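Local coordinates for protein nuclear hormone receptor FTZ-F1 (Drosophila melanogaster, PDB 2XHS) that probably acts as a transcription factor of the NR5A nuclear receptor subfamily, its ligand-binding domain binding a peptide of the partner protein Fushi tarazu, at residues K73-D78 and I167-T172; K155-L160 and D178-A183. All coordinates share one frame; numbering follows the deposited sequence.

Running from the N terminus, the chain first passes through 73-78, the segment that leads into and begins helix 77-102, then through 155-160 at the C-terminal end of helix 148-159. It next reaches 167-172, where helix 170-191 starts, and finally 178-183, further along that helix. Contact 1 closes a long loop, with 88 residues between its segments; contact 2 closes a short one of 17. The two loops cross, since the segments alternate along the chain. Their centres lie about 15 Å apart, and both use helix 170-191: contact 1 ties its start to the lead-in of helix 77-102 at the surface, while contact 2 packs it against helix 148-159 in the interior.

Contact 1 (K73-D78 and I167-T172); sequences KDLKVD and IVNRKT
The backbones of 73-78 and 167-172 come nearest at Leu75 and Asn169, whose CA atoms are 7.5 Å apart, and at Asp74 and Thr172, with 7.8 Å between CA atoms. At this spacing the meeting is carried mainly by side chains, and no hydrogen bond is assigned between the segments. Leu75 reaches across with one branch: its CD2 methyl lies 4.2 Å from CB of Asn169, the two side chains meeting at a slant. The CB of Asn169 points from the backbone toward 73-78, and this methylene is what the leucine methyl meets. Next to this pair, the CB methylene of Asp74 faces the CG2 methyl of Thr172 at 4.4 Å, so that the threonine offers a methyl group to the aliphatic base of an acidic side chain.

Both segments lead from a loop into a helix. Lys76 holds the N-cap position of helix 77-102 and Asn169 that of helix 170-191, where Asn169 is also the centre of an inverse gamma turn. The contact thus sets the lead-ins of two helices of the nuclear receptor ligand-binding domain side by side at the surface.

A firmer tie runs just beyond the 73-78 segment, where Asp79 takes a hydrogen bond from the backbone N of Asn169 through OD2 and a weak one from N of Val168 through OD1. Leu75 also packs on Gln80 and Leu83 of helix 77-102, and Ile167 touches Leu83 as well. Away from 167-172, the bound peptide meets the same helix start: OD1 of Asp78 pairs with one of its basic side chains in a salt bridge, while Val77 packs on an apolar one.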
loop_
_atom_site.group_PDB
_atom_site.type_symbol
_atom_site.label_atom_id
_atom_site.label_comp_id
_atom_site.label_asym_id
_atom_site.label_seq_id
_atom_site.Cartn_x
_atom_site.Cartn_y
_atom_site.Cartn_z
ATOM N N LYS A 73 -17.772 2.614 -3.258
ATOM C CA LYS A 73 -18.770 3.222 -4.078
ATOM C C LYS A 73 -19.989 3.484 -3.241
ATOM O O LYS A 73 -20.703 4.447 -3.442
ATOM C CB LYS A 73 -19.112 2.296 -5.227
ATOM C CG LYS A 73 -17.915 1.924 -6.066
ATOM C CD LYS A 73 -18.330 1.424 -7.433
ATOM C CE LYS A 73 -17.321 1.837 -8.484
ATOM N NZ LYS A 73 -17.425 1.054 -9.738
ATOM N N ASP A 74 -20.209 2.637 -2.269
ATOM C CA ASP A 74 -21.399 2.696 -1.475
ATOM C C ASP A 74 -21.164 3.556 -0.294
ATOM O O ASP A 74 -21.917 3.546 0.644
ATOM C CB ASP A 74 -21.742 1.314 -1.001
ATOM C CG ASP A 74 -21.944 0.382 -2.123
ATOM O OD1 ASP A 74 -21.900 0.851 -3.263
ATOM O OD2 ASP A 74 -22.189 -0.800 -1.872
ATOM N N LEU A 75 -20.124 4.343 -0.355
ATOM C CA LEU A 75 -19.729 5.092 0.792
ATOM C C LEU A 75 -19.662 6.554 0.528
ATOM O O LEU A 75 -19.349 6.982 -0.561
ATOM C CB LEU A 75 -18.364 4.619 1.215
ATOM C CG LEU A 75 -18.430 3.555 2.267
ATOM C CD1 LEU A 75 -17.066 3.196 2.680
ATOM C CD2 LEU A 75 -19.167 4.146 3.393
ATOM N N LYS A 76 -19.950 7.324 1.557
ATOM C CA LYS A 76 -19.842 8.754 1.460
ATOM C C LYS A 76 -18.438 9.239 1.648
ATOM O O LYS A 76 -17.627 8.620 2.279
ATOM C CB LYS A 76 -20.805 9.458 2.400
ATOM C CG LYS A 76 -22.151 9.709 1.751
ATOM C CD LYS A 76 -22.790 11.004 2.223
ATOM C CE LYS A 76 -24.145 11.234 1.584
ATOM N NZ LYS A 76 -24.651 12.585 1.901
ATOM N N VAL A 77 -18.169 10.392 1.102
ATOM C CA VAL A 77 -16.837 10.859 1.072
ATOM C C VAL A 77 -16.298 11.015 2.432
ATOM O O VAL A 77 -15.176 10.704 2.675
ATOM C CB VAL A 77 -16.774 12.179 0.422
ATOM C CG1 VAL A 77 -15.406 12.715 0.567
ATOM C CG2 VAL A 77 -17.109 12.026 -1.011
ATOM N N ASP A 78 -17.086 11.490 3.354
ATOM C CA ASP A 78 -16.514 11.753 4.637
ATOM C C ASP A 78 -15.988 10.480 5.179
ATOM O O ASP A 78 -14.959 10.450 5.789
ATOM C CB ASP A 78 -17.556 12.315 5.577
ATOM C CG ASP A 78 -17.757 13.773 5.397
ATOM O OD1 ASP A 78 -17.525 14.282 4.304
ATOM O OD2 ASP A 78 -18.152 14.420 6.362
ATOM N N ILE A 167 -16.517 6.855 11.808
ATOM C CA ILE A 167 -17.170 6.456 10.607
ATOM C C ILE A 167 -18.623 6.235 10.841
ATOM O O ILE A 167 -18.996 5.472 11.696
ATOM C CB ILE A 167 -16.598 5.192 10.115
ATOM C CG1 ILE A 167 -15.716 5.490 8.920
ATOM C CG2 ILE A 167 -17.692 4.302 9.733
ATOM C CD1 ILE A 167 -14.735 4.454 8.652
ATOM N N VAL A 168 -19.439 6.972 10.102
ATOM C CA VAL A 168 -20.884 6.868 10.176
ATOM C C VAL A 168 -21.557 5.602 9.679
ATOM O O VAL A 168 -22.371 5.016 10.357
ATOM C CB VAL A 168 -21.492 7.995 9.368
ATOM C CG1 VAL A 168 -22.946 7.779 9.202
ATOM C CG2 VAL A 168 -21.250 9.271 10.054
ATOM N N ASN A 169 -21.287 5.232 8.446
ATOM C CA ASN A 169 -21.898 4.047 7.900
ATOM C C ASN A 169 -21.099 2.811 8.209
ATOM O O ASN A 169 -20.557 2.197 7.336
ATOM C CB ASN A 169 -22.060 4.198 6.409
ATOM C CG ASN A 169 -22.741 3.036 5.806
ATOM O OD1 ASN A 169 -23.172 3.071 4.664
ATOM N ND2 ASN A 169 -22.844 1.980 6.571
ATOM N N ARG A 170 -21.057 2.445 9.470
ATOM C CA ARG A 170 -20.252 1.344 9.941
ATOM C C ARG A 170 -20.599 0.017 9.369
ATOM O O ARG A 170 -19.761 -0.834 9.260
ATOM C CB ARG A 170 -20.364 1.213 11.437
ATOM C CG ARG A 170 -19.430 2.066 12.188
ATOM C CD ARG A 170 -18.836 1.287 13.302
ATOM N NE ARG A 170 -17.603 1.904 13.745
ATOM C CZ ARG A 170 -17.486 2.613 14.853
ATOM N NH1 ARG A 170 -18.538 2.779 15.645
ATOM N NH2 ARG A 170 -16.316 3.142 15.172
ATOM N N LYS A 171 -21.858 -0.195 9.071
ATOM C CA LYS A 171 -22.262 -1.496 8.638
ATOM C C LYS A 171 -21.601 -1.889 7.368
ATOM O O LYS A 171 -21.114 -2.979 7.243
ATOM C CB LYS A 171 -23.762 -1.513 8.423
ATOM C CG LYS A 171 -24.536 -1.172 9.646
ATOM C CD LYS A 171 -25.985 -1.576 9.507
ATOM C CE LYS A 171 -26.817 -1.106 10.695
ATOM N NZ LYS A 171 -28.014 -1.965 10.884
ATOM N N THR A 172 -21.581 -0.994 6.412
ATOM C CA THR A 172 -21.052 -1.346 5.133
ATOM C C THR A 172 -19.618 -1.743 5.253
ATOM O O THR A 172 -19.181 -2.673 4.634
ATOM C CB THR A 172 -21.132 -0.183 4.218
ATOM O OG1 THR A 172 -22.460 0.309 4.237
ATOM C CG2 THR A 172 -20.807 -0.596 2.838
#

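Contact 2 (K155-L160 and D178-A183); sequences KFLILL and DNVQAA
Leu157 and Val180 bring helices 148-159 and 170-191 together, their CA atoms 6.8 Å apart. Over these segments the helices run nearly antiparallel, at 153° between their N-to-C directions, with the axes 9.2 Å apart at closest approach.

The apolar packing is built round one methyl group. CG1 of Val180 stands opposite the backbone N (chi1 -177°) and meets two neighbours of the facing helix: CB of Phe156 at 4.1 Å and CD2 of Leu157, also at 4.1 Å. The leucine and the valine run alongside one another, pointing opposite ways, whereas Phe156 contributes the root of its side chain, the ring leading away from helix 170-191. That ring is met by the rings of Phe18 and Trp65, so Phe156 packs in two directions, its CB on the valine and its aromatic end on other parts of the fold. Leu157 likewise has further neighbours in His177 and Leu184 of helix 170-191 and in Leu206 of helix 198-224.

A polar residue joins through its aliphatic part. Gln181 lays its CG methylene 3.9 Å from CD2 of Leu157, the glutamine chain lying roughly perpendicular to the leucine. Beyond CG that chain is extended, which carries the amide away from the methyl group, so that the aliphatic part of Gln181 does the touching.

No hydrogen bond spans the two segments; the backbone bonds stay within each helix, among them Leu159 N to Lys155 O at 2.9 Å. With no polar bond across it and three of its four touching residues buried, this contact between helices of the ligand-binding domain rests on apolar packing, to which Gln181 adds a methylene.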
loop_
_atom_site.group_PDB
_atom_site.type_symbol
_atom_site.label_atom_id
_atom_site.label_comp_id
_atom_site.label_asym_id
_atom_site.label_seq_id
_atom_site.Cartn_x
_atom_site.Cartn_y
_atom_site.Cartn_z
ATOM N N LYS A 155 -5.301 -5.887 1.290
ATOM C CA LYS A 155 -5.425 -4.474 1.091
ATOM C C LYS A 155 -6.768 -3.960 1.522
ATOM O O LYS A 155 -6.883 -2.963 2.159
ATOM C CB LYS A 155 -5.201 -4.179 -0.367
ATOM C CG LYS A 155 -4.107 -3.216 -0.588
ATOM C CD LYS A 155 -4.107 -2.663 -1.935
ATOM C CE LYS A 155 -3.517 -1.303 -1.875
ATOM N NZ LYS A 155 -3.453 -0.699 -3.197
ATOM N N PHE A 156 -7.802 -4.658 1.132
ATOM C CA PHE A 156 -9.129 -4.346 1.548
ATOM C C PHE A 156 -9.274 -4.539 3.008
ATOM O O PHE A 156 -9.972 -3.829 3.660
ATOM C CB PHE A 156 -10.109 -5.223 0.844
ATOM C CG PHE A 156 -10.345 -4.829 -0.539
ATOM C CD1 PHE A 156 -11.128 -3.760 -0.830
ATOM C CD2 PHE A 156 -9.785 -5.517 -1.558
ATOM C CE1 PHE A 156 -11.338 -3.401 -2.100
ATOM C CE2 PHE A 156 -9.998 -5.148 -2.828
ATOM C CZ PHE A 156 -10.770 -4.095 -3.093
ATOM N N LEU A 157 -8.629 -5.548 3.524
ATOM C CA LEU A 157 -8.758 -5.799 4.905
ATOM C C LEU A 157 -8.209 -4.636 5.616
ATOM O O LEU A 157 -8.734 -4.203 6.595
ATOM C CB LEU A 157 -7.976 -7.020 5.265
ATOM C CG LEU A 157 -8.771 -8.248 4.948
ATOM C CD1 LEU A 157 -8.188 -9.389 5.601
ATOM C CD2 LEU A 157 -10.112 -8.027 5.444
ATOM N N ILE A 158 -7.086 -4.152 5.153
ATOM C CA ILE A 158 -6.486 -3.017 5.788
ATOM C C ILE A 158 -7.332 -1.802 5.665
ATOM O O ILE A 158 -7.543 -1.105 6.603
ATOM C CB ILE A 158 -5.189 -2.721 5.111
ATOM C CG1 ILE A 158 -4.246 -3.867 5.317
ATOM C CG2 ILE A 158 -4.563 -1.530 5.645
ATOM C CD1 ILE A 158 -2.893 -3.605 4.817
ATOM N N LEU A 159 -7.771 -1.526 4.463
ATOM C CA LEU A 159 -8.582 -0.380 4.179
ATOM C C LEU A 159 -9.938 -0.381 4.799
ATOM O O LEU A 159 -10.387 0.589 5.320
ATOM C CB LEU A 159 -8.784 -0.308 2.687
ATOM C CG LEU A 159 -9.551 0.860 2.114
ATOM C CD1 LEU A 159 -8.705 2.034 2.072
ATOM C CD2 LEU A 159 -9.967 0.526 0.768
ATOM N N LEU A 160 -10.629 -1.481 4.681
ATOM C CA LEU A 160 -11.966 -1.566 5.185
ATOM C C LEU A 160 -11.980 -1.957 6.611
ATOM O O LEU A 160 -12.352 -3.045 6.936
ATOM C CB LEU A 160 -12.712 -2.603 4.394
ATOM C CG LEU A 160 -13.045 -2.136 3.002
ATOM C CD1 LEU A 160 -13.760 -3.199 2.309
ATOM C CD2 LEU A 160 -13.917 -0.988 3.169
ATOM N N ASP A 178 -15.772 -8.117 6.411
ATOM C CA ASP A 178 -16.143 -9.463 6.725
ATOM C C ASP A 178 -16.220 -10.403 5.549
ATOM O O ASP A 178 -15.920 -11.559 5.669
ATOM C CB ASP A 178 -17.342 -9.490 7.623
ATOM C CG ASP A 178 -16.980 -9.172 9.026
ATOM O OD1 ASP A 178 -15.795 -9.189 9.350
ATOM O OD2 ASP A 178 -17.865 -8.919 9.831
ATOM N N ASN A 179 -16.654 -9.910 4.413
ATOM C CA ASN A 179 -16.662 -10.693 3.205
ATOM C C ASN A 179 -15.330 -11.070 2.705
ATOM O O ASN A 179 -15.089 -12.173 2.324
ATOM C CB ASN A 179 -17.235 -9.865 2.114
ATOM C CG ASN A 179 -18.659 -10.048 1.986
ATOM O OD1 ASN A 179 -19.148 -10.291 0.913
ATOM N ND2 ASN A 179 -19.368 -9.944 3.082
ATOM N N VAL A 180 -14.469 -10.097 2.672
ATOM C CA VAL A 180 -13.146 -10.270 2.181
ATOM C C VAL A 180 -12.394 -11.255 3.016
ATOM O O VAL A 180 -11.626 -12.014 2.506
ATOM C CB VAL A 180 -12.453 -8.956 2.174
ATOM C CG1 VAL A 180 -11.112 -9.102 1.616
ATOM C CG2 VAL A 180 -13.232 -8.029 1.344
ATOM N N GLN A 181 -12.622 -11.253 4.309
ATOM C CA GLN A 181 -11.943 -12.182 5.158
ATOM C C GLN A 181 -12.328 -13.554 4.765
ATOM O O GLN A 181 -11.524 -14.450 4.699
ATOM C CB GLN A 181 -12.429 -11.998 6.560
ATOM C CG GLN A 181 -11.648 -11.049 7.327
ATOM C CD GLN A 181 -11.746 -11.299 8.774
ATOM O OE1 GLN A 181 -10.752 -11.290 9.473
ATOM N NE2 GLN A 181 -12.945 -11.520 9.247
ATOM N N ALA A 182 -13.598 -13.724 4.543
ATOM C CA ALA A 182 -14.120 -14.985 4.166
ATOM C C ALA A 182 -13.613 -15.408 2.831
ATOM O O ALA A 182 -13.306 -16.536 2.619
ATOM C CB ALA A 182 -15.542 -14.891 4.132
ATOM N N ALA A 183 -13.566 -14.494 1.901
ATOM C CA ALA A 183 -13.094 -14.832 0.597
ATOM C C ALA A 183 -11.663 -15.246 0.690
ATOM O O ALA A 183 -11.244 -16.135 0.007
ATOM C CB ALA A 183 -13.239 -13.676 -0.311
#